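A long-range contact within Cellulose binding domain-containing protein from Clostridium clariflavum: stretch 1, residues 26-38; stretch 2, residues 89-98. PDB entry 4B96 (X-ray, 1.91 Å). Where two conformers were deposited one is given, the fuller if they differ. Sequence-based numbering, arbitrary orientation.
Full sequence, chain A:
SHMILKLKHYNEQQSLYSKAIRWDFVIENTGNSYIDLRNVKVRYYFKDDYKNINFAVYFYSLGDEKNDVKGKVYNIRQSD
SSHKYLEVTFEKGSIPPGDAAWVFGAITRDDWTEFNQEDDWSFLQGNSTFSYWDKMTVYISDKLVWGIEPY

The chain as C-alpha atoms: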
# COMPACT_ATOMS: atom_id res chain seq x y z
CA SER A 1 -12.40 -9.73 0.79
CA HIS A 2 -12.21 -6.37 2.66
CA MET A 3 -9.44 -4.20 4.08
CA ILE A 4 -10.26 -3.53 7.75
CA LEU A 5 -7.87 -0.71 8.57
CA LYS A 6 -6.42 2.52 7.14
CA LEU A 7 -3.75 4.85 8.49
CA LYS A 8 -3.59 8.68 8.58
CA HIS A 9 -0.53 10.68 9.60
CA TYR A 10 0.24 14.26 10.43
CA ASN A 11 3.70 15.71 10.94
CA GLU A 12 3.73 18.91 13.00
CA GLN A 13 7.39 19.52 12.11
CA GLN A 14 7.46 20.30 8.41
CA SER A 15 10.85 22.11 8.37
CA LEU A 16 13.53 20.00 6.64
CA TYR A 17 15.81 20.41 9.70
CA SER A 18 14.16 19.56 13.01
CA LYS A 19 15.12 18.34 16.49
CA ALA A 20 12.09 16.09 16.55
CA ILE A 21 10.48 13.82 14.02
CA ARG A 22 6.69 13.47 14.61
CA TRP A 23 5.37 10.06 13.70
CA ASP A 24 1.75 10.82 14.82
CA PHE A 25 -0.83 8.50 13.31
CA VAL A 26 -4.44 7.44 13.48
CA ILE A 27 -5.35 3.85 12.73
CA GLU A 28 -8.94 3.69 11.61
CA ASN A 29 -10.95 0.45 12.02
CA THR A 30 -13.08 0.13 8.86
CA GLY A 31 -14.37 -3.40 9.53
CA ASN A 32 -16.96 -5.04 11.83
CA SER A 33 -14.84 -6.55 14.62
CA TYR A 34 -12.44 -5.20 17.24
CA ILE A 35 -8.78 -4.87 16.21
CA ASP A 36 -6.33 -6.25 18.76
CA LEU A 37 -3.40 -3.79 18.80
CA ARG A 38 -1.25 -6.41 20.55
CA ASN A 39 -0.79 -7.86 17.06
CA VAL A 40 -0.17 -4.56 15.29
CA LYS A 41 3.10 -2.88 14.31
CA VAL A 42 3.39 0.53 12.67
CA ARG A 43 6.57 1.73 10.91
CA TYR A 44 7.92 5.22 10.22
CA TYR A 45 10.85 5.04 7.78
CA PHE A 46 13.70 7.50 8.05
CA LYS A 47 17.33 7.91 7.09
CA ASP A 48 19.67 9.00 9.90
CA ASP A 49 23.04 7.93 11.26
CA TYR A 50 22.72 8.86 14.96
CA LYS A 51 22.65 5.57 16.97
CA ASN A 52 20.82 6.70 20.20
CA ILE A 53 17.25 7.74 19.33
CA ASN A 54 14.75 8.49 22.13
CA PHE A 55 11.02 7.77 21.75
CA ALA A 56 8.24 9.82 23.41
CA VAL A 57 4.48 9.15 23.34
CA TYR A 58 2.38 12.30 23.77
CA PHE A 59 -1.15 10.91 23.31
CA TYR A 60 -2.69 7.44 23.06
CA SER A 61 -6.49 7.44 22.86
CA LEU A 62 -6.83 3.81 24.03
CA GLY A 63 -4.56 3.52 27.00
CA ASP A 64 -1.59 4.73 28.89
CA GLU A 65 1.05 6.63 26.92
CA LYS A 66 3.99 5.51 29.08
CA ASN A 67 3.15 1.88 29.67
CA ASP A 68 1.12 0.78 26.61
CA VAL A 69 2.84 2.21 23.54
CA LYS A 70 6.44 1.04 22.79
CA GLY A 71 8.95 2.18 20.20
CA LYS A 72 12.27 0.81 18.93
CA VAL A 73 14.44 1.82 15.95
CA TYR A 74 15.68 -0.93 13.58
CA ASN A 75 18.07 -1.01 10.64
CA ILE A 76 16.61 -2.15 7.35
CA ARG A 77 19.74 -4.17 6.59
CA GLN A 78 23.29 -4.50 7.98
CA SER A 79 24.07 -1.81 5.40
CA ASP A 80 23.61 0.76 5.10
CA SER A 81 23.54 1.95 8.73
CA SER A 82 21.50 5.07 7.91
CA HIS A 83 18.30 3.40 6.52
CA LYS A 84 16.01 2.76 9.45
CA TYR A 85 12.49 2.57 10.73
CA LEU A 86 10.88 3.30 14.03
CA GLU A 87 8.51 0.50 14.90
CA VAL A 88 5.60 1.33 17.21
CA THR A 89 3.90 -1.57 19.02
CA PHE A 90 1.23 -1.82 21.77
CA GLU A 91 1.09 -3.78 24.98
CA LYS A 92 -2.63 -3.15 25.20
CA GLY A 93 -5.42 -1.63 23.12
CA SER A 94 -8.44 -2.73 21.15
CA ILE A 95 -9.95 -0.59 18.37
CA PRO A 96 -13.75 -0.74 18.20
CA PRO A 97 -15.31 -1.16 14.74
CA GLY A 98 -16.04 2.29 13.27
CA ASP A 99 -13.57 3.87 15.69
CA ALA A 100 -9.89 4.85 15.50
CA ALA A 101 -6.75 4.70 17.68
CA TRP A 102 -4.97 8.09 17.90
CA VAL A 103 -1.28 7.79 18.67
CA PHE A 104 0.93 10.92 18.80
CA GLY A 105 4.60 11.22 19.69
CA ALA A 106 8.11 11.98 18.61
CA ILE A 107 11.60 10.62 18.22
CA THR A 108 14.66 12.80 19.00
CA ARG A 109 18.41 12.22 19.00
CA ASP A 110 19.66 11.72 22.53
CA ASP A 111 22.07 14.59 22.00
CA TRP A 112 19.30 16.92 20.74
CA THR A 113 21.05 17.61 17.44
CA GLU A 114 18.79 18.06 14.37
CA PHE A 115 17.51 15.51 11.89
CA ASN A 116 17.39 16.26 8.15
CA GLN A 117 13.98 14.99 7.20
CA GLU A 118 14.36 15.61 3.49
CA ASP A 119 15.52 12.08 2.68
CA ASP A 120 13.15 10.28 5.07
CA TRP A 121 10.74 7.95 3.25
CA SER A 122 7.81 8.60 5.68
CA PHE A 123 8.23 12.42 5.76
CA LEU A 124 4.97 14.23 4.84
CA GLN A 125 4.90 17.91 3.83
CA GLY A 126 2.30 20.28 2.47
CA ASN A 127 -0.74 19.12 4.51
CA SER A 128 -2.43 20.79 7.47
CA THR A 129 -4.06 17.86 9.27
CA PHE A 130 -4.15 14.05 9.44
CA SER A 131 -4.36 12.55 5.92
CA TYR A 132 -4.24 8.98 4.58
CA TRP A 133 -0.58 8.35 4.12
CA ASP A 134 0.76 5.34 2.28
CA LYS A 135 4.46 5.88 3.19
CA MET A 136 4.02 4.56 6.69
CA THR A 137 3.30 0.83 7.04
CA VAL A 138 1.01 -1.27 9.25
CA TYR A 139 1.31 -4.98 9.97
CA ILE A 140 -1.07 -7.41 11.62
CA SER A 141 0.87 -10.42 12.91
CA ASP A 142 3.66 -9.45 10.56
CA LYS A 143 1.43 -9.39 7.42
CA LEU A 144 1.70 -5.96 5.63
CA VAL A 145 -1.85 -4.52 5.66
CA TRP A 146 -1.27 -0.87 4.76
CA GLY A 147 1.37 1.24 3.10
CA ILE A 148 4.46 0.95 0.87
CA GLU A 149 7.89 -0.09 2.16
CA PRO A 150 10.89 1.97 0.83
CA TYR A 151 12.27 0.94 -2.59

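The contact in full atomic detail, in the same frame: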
# COMPACT_ATOMS: atom_id res chain seq x y z
N VAL A 26 -3.14 7.93 13.07
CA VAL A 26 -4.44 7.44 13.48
C VAL A 26 -4.68 6.15 12.71
O VAL A 26 -4.57 6.10 11.49
CB VAL A 26 -5.56 8.44 13.09
CG1 VAL A 26 -6.95 7.89 13.54
CG2 VAL A 26 -5.27 9.81 13.72
N ILE A 27 -4.95 5.07 13.42
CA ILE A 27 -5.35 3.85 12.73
C ILE A 27 -6.84 3.83 12.83
O ILE A 27 -7.38 3.87 13.93
CB ILE A 27 -4.90 2.59 13.44
CG1 ILE A 27 -3.39 2.52 13.54
CG2 ILE A 27 -5.48 1.32 12.74
CD1 ILE A 27 -2.96 1.36 14.37
N GLU A 28 -7.50 3.76 11.68
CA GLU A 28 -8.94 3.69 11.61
C GLU A 28 -9.34 2.21 11.44
O GLU A 28 -8.70 1.46 10.68
CB GLU A 28 -9.44 4.51 10.41
CG GLU A 28 -9.10 6.00 10.46
CD GLU A 28 -9.84 6.83 9.39
OE1 GLU A 28 -10.03 6.31 8.27
OE2 GLU A 28 -10.23 7.99 9.65
N ASN A 29 -10.39 1.80 12.16
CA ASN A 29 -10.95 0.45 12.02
C ASN A 29 -12.15 0.53 11.09
O ASN A 29 -13.19 1.02 11.48
CB ASN A 29 -11.36 -0.12 13.39
CG ASN A 29 -11.90 -1.53 13.31
OD1 ASN A 29 -12.26 -2.04 12.22
ND2 ASN A 29 -11.99 -2.18 14.49
N THR A 30 -12.00 0.06 9.85
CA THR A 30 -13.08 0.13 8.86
C THR A 30 -13.84 -1.17 8.74
O THR A 30 -14.70 -1.31 7.86
CB THR A 30 -12.54 0.46 7.46
OG1 THR A 30 -11.55 -0.52 7.09
CG2 THR A 30 -11.89 1.85 7.45
N GLY A 31 -13.58 -2.15 9.61
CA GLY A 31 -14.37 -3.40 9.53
C GLY A 31 -15.41 -3.57 10.65
O GLY A 31 -15.81 -2.60 11.27
N ASN A 32 -15.88 -4.80 10.88
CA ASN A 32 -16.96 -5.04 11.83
C ASN A 32 -16.54 -5.74 13.11
O ASN A 32 -17.41 -6.11 13.91
CB ASN A 32 -18.08 -5.82 11.19
CG ASN A 32 -18.55 -5.17 9.91
OD1 ASN A 32 -18.77 -3.94 9.86
ND2 ASN A 32 -18.63 -5.96 8.85
N SER A 33 -15.24 -5.93 13.34
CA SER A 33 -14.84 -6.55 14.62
C SER A 33 -13.76 -5.71 15.27
O SER A 33 -13.23 -4.82 14.62
CB SER A 33 -14.36 -7.96 14.41
OG SER A 33 -13.24 -7.91 13.57
N TYR A 34 -13.47 -5.95 16.55
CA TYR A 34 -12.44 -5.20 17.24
C TYR A 34 -11.07 -5.57 16.64
O TYR A 34 -10.85 -6.69 16.16
CB TYR A 34 -12.54 -5.41 18.78
CG TYR A 34 -13.68 -4.66 19.49
CD1 TYR A 34 -15.01 -5.08 19.38
CD2 TYR A 34 -13.41 -3.53 20.30
CE1 TYR A 34 -16.06 -4.40 20.05
CE2 TYR A 34 -14.45 -2.84 20.97
CZ TYR A 34 -15.75 -3.26 20.82
OH TYR A 34 -16.74 -2.57 21.49
N ILE A 35 -10.17 -4.59 16.60
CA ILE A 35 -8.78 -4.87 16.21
C ILE A 35 -7.88 -4.93 17.43
O ILE A 35 -7.79 -3.96 18.20
CB ILE A 35 -8.26 -3.80 15.25
CG1 ILE A 35 -8.96 -3.97 13.91
CG2 ILE A 35 -6.70 -3.95 15.05
CD1 ILE A 35 -8.68 -2.83 12.93
N ASP A 36 -7.22 -6.08 17.61
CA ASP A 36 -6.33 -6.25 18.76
C ASP A 36 -4.95 -5.64 18.48
O ASP A 36 -4.16 -6.20 17.70
CB ASP A 36 -6.17 -7.74 19.02
CG ASP A 36 -5.41 -8.03 20.31
OD1 ASP A 36 -4.88 -7.07 20.95
OD2 ASP A 36 -5.33 -9.22 20.68
N LEU A 37 -4.66 -4.47 19.08
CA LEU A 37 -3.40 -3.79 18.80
C LEU A 37 -2.17 -4.56 19.33
O LEU A 37 -1.03 -4.23 18.99
CB LEU A 37 -3.43 -2.38 19.40
CG LEU A 37 -4.36 -1.43 18.64
CD1 LEU A 37 -4.29 -0.07 19.26
CD2 LEU A 37 -3.90 -1.35 17.20
N ARG A 38 -2.39 -5.57 20.14
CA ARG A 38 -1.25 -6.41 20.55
C ARG A 38 -0.61 -7.13 19.35
O ARG A 38 0.51 -7.59 19.43
CB ARG A 38 -1.64 -7.42 21.61
CG ARG A 38 -1.95 -6.75 22.95
CD ARG A 38 -2.43 -7.79 23.96
NE ARG A 38 -3.58 -8.50 23.39
CZ ARG A 38 -4.09 -9.63 23.87
NH1 ARG A 38 -3.54 -10.22 24.93
NH2 ARG A 38 -5.15 -10.18 23.28
N THR A 89 4.69 -0.42 18.68
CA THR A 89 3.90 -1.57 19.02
C THR A 89 3.12 -1.21 20.29
O THR A 89 3.33 -0.13 20.87
CB THR A 89 4.80 -2.80 19.32
OG1 THR A 89 5.81 -2.43 20.28
CG2 THR A 89 5.49 -3.32 18.02
N PHE A 90 2.19 -2.09 20.68
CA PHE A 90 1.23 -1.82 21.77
C PHE A 90 1.19 -2.97 22.68
O PHE A 90 1.03 -4.10 22.21
CB PHE A 90 -0.16 -1.63 21.17
CG PHE A 90 -0.19 -0.53 20.19
CD1 PHE A 90 0.14 -0.77 18.83
CD2 PHE A 90 -0.46 0.77 20.61
CE1 PHE A 90 0.16 0.28 17.88
CE2 PHE A 90 -0.43 1.84 19.67
CZ PHE A 90 -0.15 1.57 18.29
N GLU A 91 1.23 -2.71 23.99
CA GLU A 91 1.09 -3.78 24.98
C GLU A 91 -0.36 -4.03 25.24
O GLU A 91 -0.71 -5.06 25.80
CB GLU A 91 1.73 -3.36 26.31
CG GLU A 91 3.20 -3.04 26.21
CD GLU A 91 4.09 -4.26 26.30
OE1 GLU A 91 3.60 -5.37 25.98
OE2 GLU A 91 5.28 -4.11 26.72
N LYS A 92 -1.20 -3.07 24.91
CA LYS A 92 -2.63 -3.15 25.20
C LYS A 92 -3.39 -2.20 24.30
O LYS A 92 -2.85 -1.16 23.89
CB LYS A 92 -2.90 -2.76 26.67
CG LYS A 92 -4.30 -3.09 27.10
CD LYS A 92 -4.91 -2.04 28.05
CE LYS A 92 -5.22 -0.74 27.30
NZ LYS A 92 -6.29 0.02 27.98
N GLY A 93 -4.65 -2.52 23.98
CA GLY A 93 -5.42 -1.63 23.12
C GLY A 93 -6.29 -2.42 22.16
O GLY A 93 -5.84 -3.42 21.58
N SER A 94 -7.54 -2.00 22.01
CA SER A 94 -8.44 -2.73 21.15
C SER A 94 -9.27 -1.69 20.39
O SER A 94 -9.96 -0.88 21.02
CB SER A 94 -9.33 -3.62 22.03
OG SER A 94 -10.20 -4.39 21.23
N ILE A 95 -9.20 -1.64 19.06
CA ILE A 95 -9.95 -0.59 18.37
C ILE A 95 -11.34 -1.07 18.03
O ILE A 95 -11.49 -2.02 17.30
CB ILE A 95 -9.30 -0.14 17.04
CG1 ILE A 95 -7.79 0.04 17.20
CG2 ILE A 95 -9.98 1.17 16.54
CD1 ILE A 95 -7.09 0.56 15.87
N PRO A 96 -12.38 -0.37 18.54
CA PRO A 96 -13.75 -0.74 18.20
C PRO A 96 -14.02 -0.50 16.70
O PRO A 96 -13.52 0.45 16.12
CB PRO A 96 -14.60 0.22 19.04
CG PRO A 96 -13.70 0.60 20.21
CD PRO A 96 -12.31 0.69 19.57
N PRO A 97 -14.83 -1.37 16.11
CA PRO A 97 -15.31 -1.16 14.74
C PRO A 97 -15.92 0.25 14.57
O PRO A 97 -16.77 0.65 15.40
CB PRO A 97 -16.41 -2.21 14.57
CG PRO A 97 -16.44 -3.03 15.75
CD PRO A 97 -15.46 -2.52 16.78
N GLY A 98 -15.50 0.97 13.52
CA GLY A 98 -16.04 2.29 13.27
C GLY A 98 -15.28 3.32 14.11
O GLY A 98 -15.57 4.50 14.07
O HOH W 1 1.79 -4.45 19.01
O HOH W 2 2.36 -6.60 22.14

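Ile-95 forms the apolar centre of the contact. Its CD1 lies 3.6 Å from Ile-27 CG2 and 3.9 Å from Leu-37 CD2, so one extended, branched side chain fills the space between two parts of stretch 1. Leu-37 also covers Phe-90, its CD1 sitting over one face of the ring, 4.2 Å from the centroid. Gly-93 leaves room beside this leucine: a CB there would come within 3.2 Å of Leu-37 CD1, and its backbone angles alone call for glycine.

Around this core the backbones pair as a short antiparallel ladder. Ile-35 N donates to Ile-95 O (3.0 Å), Ile-95 N to Ile-35 O (2.8 Å), and Leu-37 N to Gly-93 O (3.0 Å). Buried Asn-29 extends the pairing with its amide: ND2 donates to Ile-95 O (2.9 Å) and to Ser-33 O (2.9 Å), while OD1 accepts from Gly-31 N (2.9 Å), bracing the turn. Its own carbonyl O receives Gly-98 N (3.1 Å).

Farther out, the Tyr-34 ring packs on the two prolines, with Pro-97 CD 3.8 Å from its centroid, over the face. At the other end, water 1 bridges Leu-37 O (2.8 Å) and Phe-90 N (2.9 Å), and exposed Arg-38 lays CG 3.5 Å from Glu-91 O while its NH2 forms a salt bridge with Asp-36 OD2 (2.8 Å).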